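Local coordinates for photosystem II stability/assembly factor HCF136, chloroplastic (Cyanidioschyzon merolae, PDB 5OJ3), which is probably essential for photosystem II biogenesis, being required for assembly of an early intermediate that includes D2 and cytochrome b559, at residues A[121-126]-A[421-426]; A[308-313]-A[328-333]. One frame throughout, in Å; residues are numbered along the deposited sequence.

Contact 1 (A[121-126]-A[421-426]); sequences FDIDFS and FVLGAD
Ile123 holds CG1 anti to the backbone N (chi1 -176°) and runs on extended, so that CD1 is carried out to the Phe421 ring. Phe421 has CG anti to its carbonyl carbon, beside the backbone N, and with chi2 at 78° its ring lies across the tip of the isoleucine. The two side chains cross at about a right angle: CD1 of Ile123 stands 3.9 Å from the centroid of the Phe421 ring, almost on the ring normal, a CH-pi contact over the middle of one face. Phe125 and Phe421 instead meet tip to tip. Phe125 CE2 comes within 3.6 Å of Phe421 CE1, the latter lying at the edge of the Phe125 ring, and the ring planes are inclined at 34°, an oblique pairing; Phe415 packs edge-to-face with Phe125.

No hydrogen bond joins segments 121-126 and 421-426; the axes of 121-125 and 421-424 approach to 7.5 Å and run roughly antiparallel. These strands belong to adjacent blades of the seven-bladed beta-propeller, 120-125 being the innermost strand of its blade and 420-424 the second strand out from the pore in the blade that closes the ring, and the blades meet here through apolar side chains. Leu423 serves the other end of this interface: its CD1 branch lies against the backbone, 3.6 Å from Asp122 CA, and 4.3 Å from Ile123 CG2. The backbone it touches is a classic beta bulge, where Phe121 and Asp122 both face Val136. Asp122 points away from Leu423; its OD1 forms a salt bridge with Lys413 and accepts a weak bond from Ile123 N, while OD2 accepts a hydrogen bond from Val173 N, so one buried carboxylate ties its own strand to strands 409-414 and 169-176 of the two flanking blades.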
# COMPACT_ATOMS: atom_id res chain seq x y z
N PHE A 121 -6.99 8.07 -2.19
CA PHE A 121 -6.44 6.72 -2.30
C PHE A 121 -4.93 6.66 -2.39
O PHE A 121 -4.34 5.69 -1.90
CB PHE A 121 -7.05 5.99 -3.50
CG PHE A 121 -8.26 5.21 -3.14
CD1 PHE A 121 -9.44 5.84 -2.79
CD2 PHE A 121 -8.21 3.82 -3.10
CE1 PHE A 121 -10.55 5.11 -2.44
CE2 PHE A 121 -9.31 3.09 -2.73
CZ PHE A 121 -10.50 3.73 -2.41
N ASP A 122 -4.27 7.63 -3.02
CA ASP A 122 -2.82 7.61 -3.08
C ASP A 122 -2.28 8.99 -3.42
O ASP A 122 -2.98 9.83 -3.98
CB ASP A 122 -2.30 6.58 -4.09
CG ASP A 122 -0.85 6.21 -3.85
OD1 ASP A 122 -0.32 6.55 -2.77
OD2 ASP A 122 -0.23 5.59 -4.75
N ILE A 123 -1.01 9.19 -3.08
CA ILE A 123 -0.28 10.41 -3.37
C ILE A 123 1.17 10.04 -3.63
O ILE A 123 1.73 9.16 -2.96
CB ILE A 123 -0.42 11.42 -2.20
CG1 ILE A 123 0.27 12.75 -2.53
CG2 ILE A 123 0.10 10.83 -0.90
CD1 ILE A 123 0.05 13.81 -1.47
N ASP A 124 1.78 10.69 -4.62
CA ASP A 124 3.19 10.46 -4.92
C ASP A 124 3.78 11.74 -5.49
O ASP A 124 3.06 12.61 -5.98
CB ASP A 124 3.38 9.28 -5.88
CG ASP A 124 4.83 8.79 -5.94
OD1 ASP A 124 5.61 9.14 -5.03
OD2 ASP A 124 5.18 8.07 -6.89
N PHE A 125 5.11 11.84 -5.44
CA PHE A 125 5.81 13.06 -5.79
C PHE A 125 6.86 12.79 -6.86
O PHE A 125 7.56 11.78 -6.82
CB PHE A 125 6.46 13.69 -4.56
CG PHE A 125 5.50 14.45 -3.69
CD1 PHE A 125 5.22 15.78 -3.94
CD2 PHE A 125 4.87 13.83 -2.62
CE1 PHE A 125 4.32 16.48 -3.15
CE2 PHE A 125 3.98 14.52 -1.83
CZ PHE A 125 3.71 15.85 -2.09
N SER A 126 6.96 13.72 -7.81
CA SER A 126 7.99 13.67 -8.85
C SER A 126 9.39 13.67 -8.24
O SER A 126 9.64 14.33 -7.23
CB SER A 126 7.83 14.85 -9.80
OG SER A 126 9.06 15.15 -10.43
N PHE A 421 1.96 12.05 4.83
CA PHE A 421 0.57 12.37 4.59
C PHE A 421 -0.29 11.24 5.13
O PHE A 421 0.17 10.10 5.28
CB PHE A 421 0.27 12.57 3.09
CG PHE A 421 0.97 13.76 2.48
CD1 PHE A 421 2.31 13.70 2.12
CD2 PHE A 421 0.27 14.94 2.25
CE1 PHE A 421 2.94 14.80 1.56
CE2 PHE A 421 0.90 16.04 1.69
CZ PHE A 421 2.24 15.97 1.34
N VAL A 422 -1.54 11.56 5.44
CA VAL A 422 -2.55 10.57 5.80
C VAL A 422 -3.78 10.83 4.96
O VAL A 422 -4.25 11.97 4.87
CB VAL A 422 -2.89 10.62 7.30
CG1 VAL A 422 -4.12 9.76 7.60
CG2 VAL A 422 -1.71 10.17 8.14
N LEU A 423 -4.31 9.78 4.34
CA LEU A 423 -5.42 9.89 3.41
C LEU A 423 -6.65 9.24 4.03
O LEU A 423 -6.56 8.14 4.59
CB LEU A 423 -5.10 9.25 2.06
CG LEU A 423 -3.82 9.71 1.37
CD1 LEU A 423 -3.38 8.67 0.35
CD2 LEU A 423 -3.97 11.09 0.73
N GLY A 424 -7.79 9.90 3.92
CA GLY A 424 -9.01 9.44 4.56
C GLY A 424 -10.22 9.68 3.69
O GLY A 424 -10.13 10.21 2.58
N ALA A 425 -11.37 9.27 4.22
CA ALA A 425 -12.64 9.48 3.54
C ALA A 425 -13.11 10.92 3.73
O ALA A 425 -12.63 11.65 4.60
CB ALA A 425 -13.70 8.50 4.05
N ASP A 426 -14.08 11.31 2.90
CA ASP A 426 -14.63 12.67 2.88
C ASP A 426 -13.50 13.69 2.70
O ASP A 426 -13.45 14.73 3.35
CB ASP A 426 -15.45 12.91 4.16
CG ASP A 426 -16.17 14.26 4.18
OD1 ASP A 426 -15.56 15.31 4.48
OD2 ASP A 426 -17.39 14.26 3.93

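Contact 2 (A[308-313]-A[328-333]); sequences RSTSRR and IWETIR
A loop laid over the end of a strand makes this contact: residues 308-313 form an inter-blade connection of the propeller, running from 304-307, the outer strand of one blade, to 314-319, the innermost strand of the following one, and fold back over strand 328-332. Its one hydrogen bond between the segments runs from Arg333 N to Arg313 O, 2.9 Å long, nearly straight at the hydrogen (170°) and nearly along the C=O axis. Ile332 provides the apolar centre. Its CG1 branch reaches tip to tip toward Thr310, CG1 lying 3.6 Å from Thr310 CG2, while its CG2 branch turns the other way, 3.6 Å from Arg312 CB. Thr310 thus works with both branches, since OG1 donates a hydrogen bond to Arg312 O from above the carbonyl plane and probably helps to hold the loop's shape. An alanine here would remove both the methyl and the hydroxyl, and would probably loosen the packing on Ile332 and the fold of the loop. Farther out, Arg313 and Arg333 run side by side, Arg333 NH2 passing 3.4 Å from Arg313 CB; their like charges probably disfavour closer approach of the guanidinium groups. Arg312, bent at chi3, brings CD to 3.5 Å from Arg333 O. Strand 328-332 bonds through its backbone to strands 314-319 and 336-340 on its two flanks, while Ser309 and Glu330 both touch strand 354-356.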
# COMPACT_ATOMS: atom_id res chain seq x y z
N ARG A 308 -0.45 -17.89 8.88
CA ARG A 308 -0.59 -16.82 9.85
C ARG A 308 -0.22 -17.33 11.24
O ARG A 308 -0.18 -18.53 11.51
CB ARG A 308 -2.01 -16.25 9.82
CG ARG A 308 -3.13 -17.26 10.06
CD ARG A 308 -4.50 -16.57 10.07
NE ARG A 308 -5.58 -17.47 9.67
CZ ARG A 308 -6.27 -18.23 10.52
NH1 ARG A 308 -6.00 -18.20 11.81
NH2 ARG A 308 -7.23 -19.02 10.06
N SER A 309 0.05 -16.38 12.13
CA SER A 309 0.52 -16.66 13.48
C SER A 309 -0.54 -16.34 14.52
O SER A 309 -0.22 -16.14 15.69
CB SER A 309 1.79 -15.87 13.78
OG SER A 309 1.57 -14.48 13.66
N THR A 310 -1.81 -16.32 14.13
CA THR A 310 -2.84 -15.87 15.04
C THR A 310 -3.96 -16.87 15.18
O THR A 310 -4.18 -17.75 14.34
CB THR A 310 -3.46 -14.54 14.60
OG1 THR A 310 -3.78 -14.59 13.19
CG2 THR A 310 -2.50 -13.41 14.90
N SER A 311 -4.69 -16.68 16.28
CA SER A 311 -6.04 -17.21 16.36
C SER A 311 -6.89 -16.62 15.25
O SER A 311 -7.48 -17.34 14.43
CB SER A 311 -6.63 -16.86 17.71
OG SER A 311 -6.37 -15.49 18.01
N ARG A 312 -7.00 -15.30 15.24
CA ARG A 312 -7.84 -14.52 14.32
C ARG A 312 -7.19 -14.37 12.95
O ARG A 312 -6.09 -14.85 12.70
CB ARG A 312 -8.11 -13.15 14.93
CG ARG A 312 -8.93 -13.29 16.20
CD ARG A 312 -9.32 -11.96 16.75
NE ARG A 312 -10.72 -12.00 17.12
CZ ARG A 312 -11.72 -12.02 16.24
NH1 ARG A 312 -11.48 -11.99 14.93
NH2 ARG A 312 -12.96 -12.09 16.65
N ARG A 313 -7.89 -13.68 12.05
CA ARG A 313 -7.43 -13.49 10.67
C ARG A 313 -6.79 -12.11 10.50
O ARG A 313 -6.96 -11.20 11.31
CB ARG A 313 -8.60 -13.62 9.68
CG ARG A 313 -9.41 -14.88 9.86
CD ARG A 313 -8.83 -15.93 8.95
NE ARG A 313 -9.43 -17.25 9.08
CZ ARG A 313 -10.43 -17.70 8.33
NH1 ARG A 313 -10.95 -16.92 7.39
NH2 ARG A 313 -10.90 -18.92 8.52
N ILE A 328 8.45 -7.51 8.60
CA ILE A 328 7.06 -7.40 8.16
C ILE A 328 6.21 -7.00 9.36
O ILE A 328 6.47 -7.44 10.48
CB ILE A 328 6.54 -8.73 7.57
CG1 ILE A 328 7.49 -9.27 6.50
CG2 ILE A 328 5.13 -8.58 7.02
CD1 ILE A 328 7.24 -10.72 6.15
N TRP A 329 5.22 -6.15 9.11
CA TRP A 329 4.17 -5.88 10.09
C TRP A 329 2.86 -6.46 9.59
O TRP A 329 2.64 -6.61 8.39
CB TRP A 329 4.01 -4.37 10.33
CG TRP A 329 3.60 -3.59 9.12
CD1 TRP A 329 4.42 -2.94 8.25
CD2 TRP A 329 2.26 -3.39 8.63
NE1 TRP A 329 3.68 -2.34 7.26
CE2 TRP A 329 2.35 -2.60 7.47
CE3 TRP A 329 1.00 -3.80 9.07
CZ2 TRP A 329 1.23 -2.22 6.74
CZ3 TRP A 329 -0.11 -3.42 8.35
CH2 TRP A 329 0.01 -2.63 7.19
N GLU A 330 1.99 -6.81 10.54
CA GLU A 330 0.68 -7.34 10.20
C GLU A 330 -0.35 -6.73 11.14
O GLU A 330 -0.04 -6.36 12.28
CB GLU A 330 0.63 -8.87 10.28
CG GLU A 330 0.70 -9.43 11.69
CD GLU A 330 0.70 -10.95 11.70
OE1 GLU A 330 0.75 -11.55 10.61
OE2 GLU A 330 0.65 -11.54 12.80
N THR A 331 -1.58 -6.64 10.65
CA THR A 331 -2.70 -6.17 11.44
C THR A 331 -3.75 -7.27 11.51
O THR A 331 -4.19 -7.78 10.48
CB THR A 331 -3.32 -4.92 10.82
OG1 THR A 331 -2.52 -3.77 11.13
CG2 THR A 331 -4.73 -4.72 11.35
N ILE A 332 -4.13 -7.62 12.71
CA ILE A 332 -5.09 -8.69 12.93
C ILE A 332 -6.45 -8.04 13.14
O ILE A 332 -6.54 -6.92 13.66
CB ILE A 332 -4.65 -9.56 14.13
CG1 ILE A 332 -3.19 -10.01 14.00
CG2 ILE A 332 -5.50 -10.78 14.23
CD1 ILE A 332 -2.80 -10.60 12.65
N ARG A 333 -7.52 -8.72 12.73
CA ARG A 333 -8.84 -8.14 12.94
C ARG A 333 -9.15 -8.05 14.43
O ARG A 333 -8.78 -8.91 15.22
CB ARG A 333 -9.92 -8.90 12.17
CG ARG A 333 -9.80 -8.61 10.69
CD ARG A 333 -10.90 -9.09 9.77
NE ARG A 333 -10.89 -10.52 9.48
CZ ARG A 333 -11.35 -11.03 8.35
NH1 ARG A 333 -11.81 -10.22 7.40
NH2 ARG A 333 -11.32 -12.33 8.13

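Overall arrangement
Contacts 1 and 2 lie on opposite sides of the centre of the chain, their centres 25 Å apart and their nearest atoms about 12 Å apart. They share no sheet. Contact 1 brings together residues nearly 300 positions apart, because the chain's two ends meet where the propeller ring closes: N-terminal strand 109-111 pairs with strand 429-432 of the last blade, the "Velcro" closure of beta-propellers, and strand 120-125 begins the next sheet. The segments of contact 2, only 15 residues apart, fall between these ends and hold the connection from one blade to the next against the second strand of the blade it enters. One contact thus spans the closure of the ring, the other a step between consecutive blades.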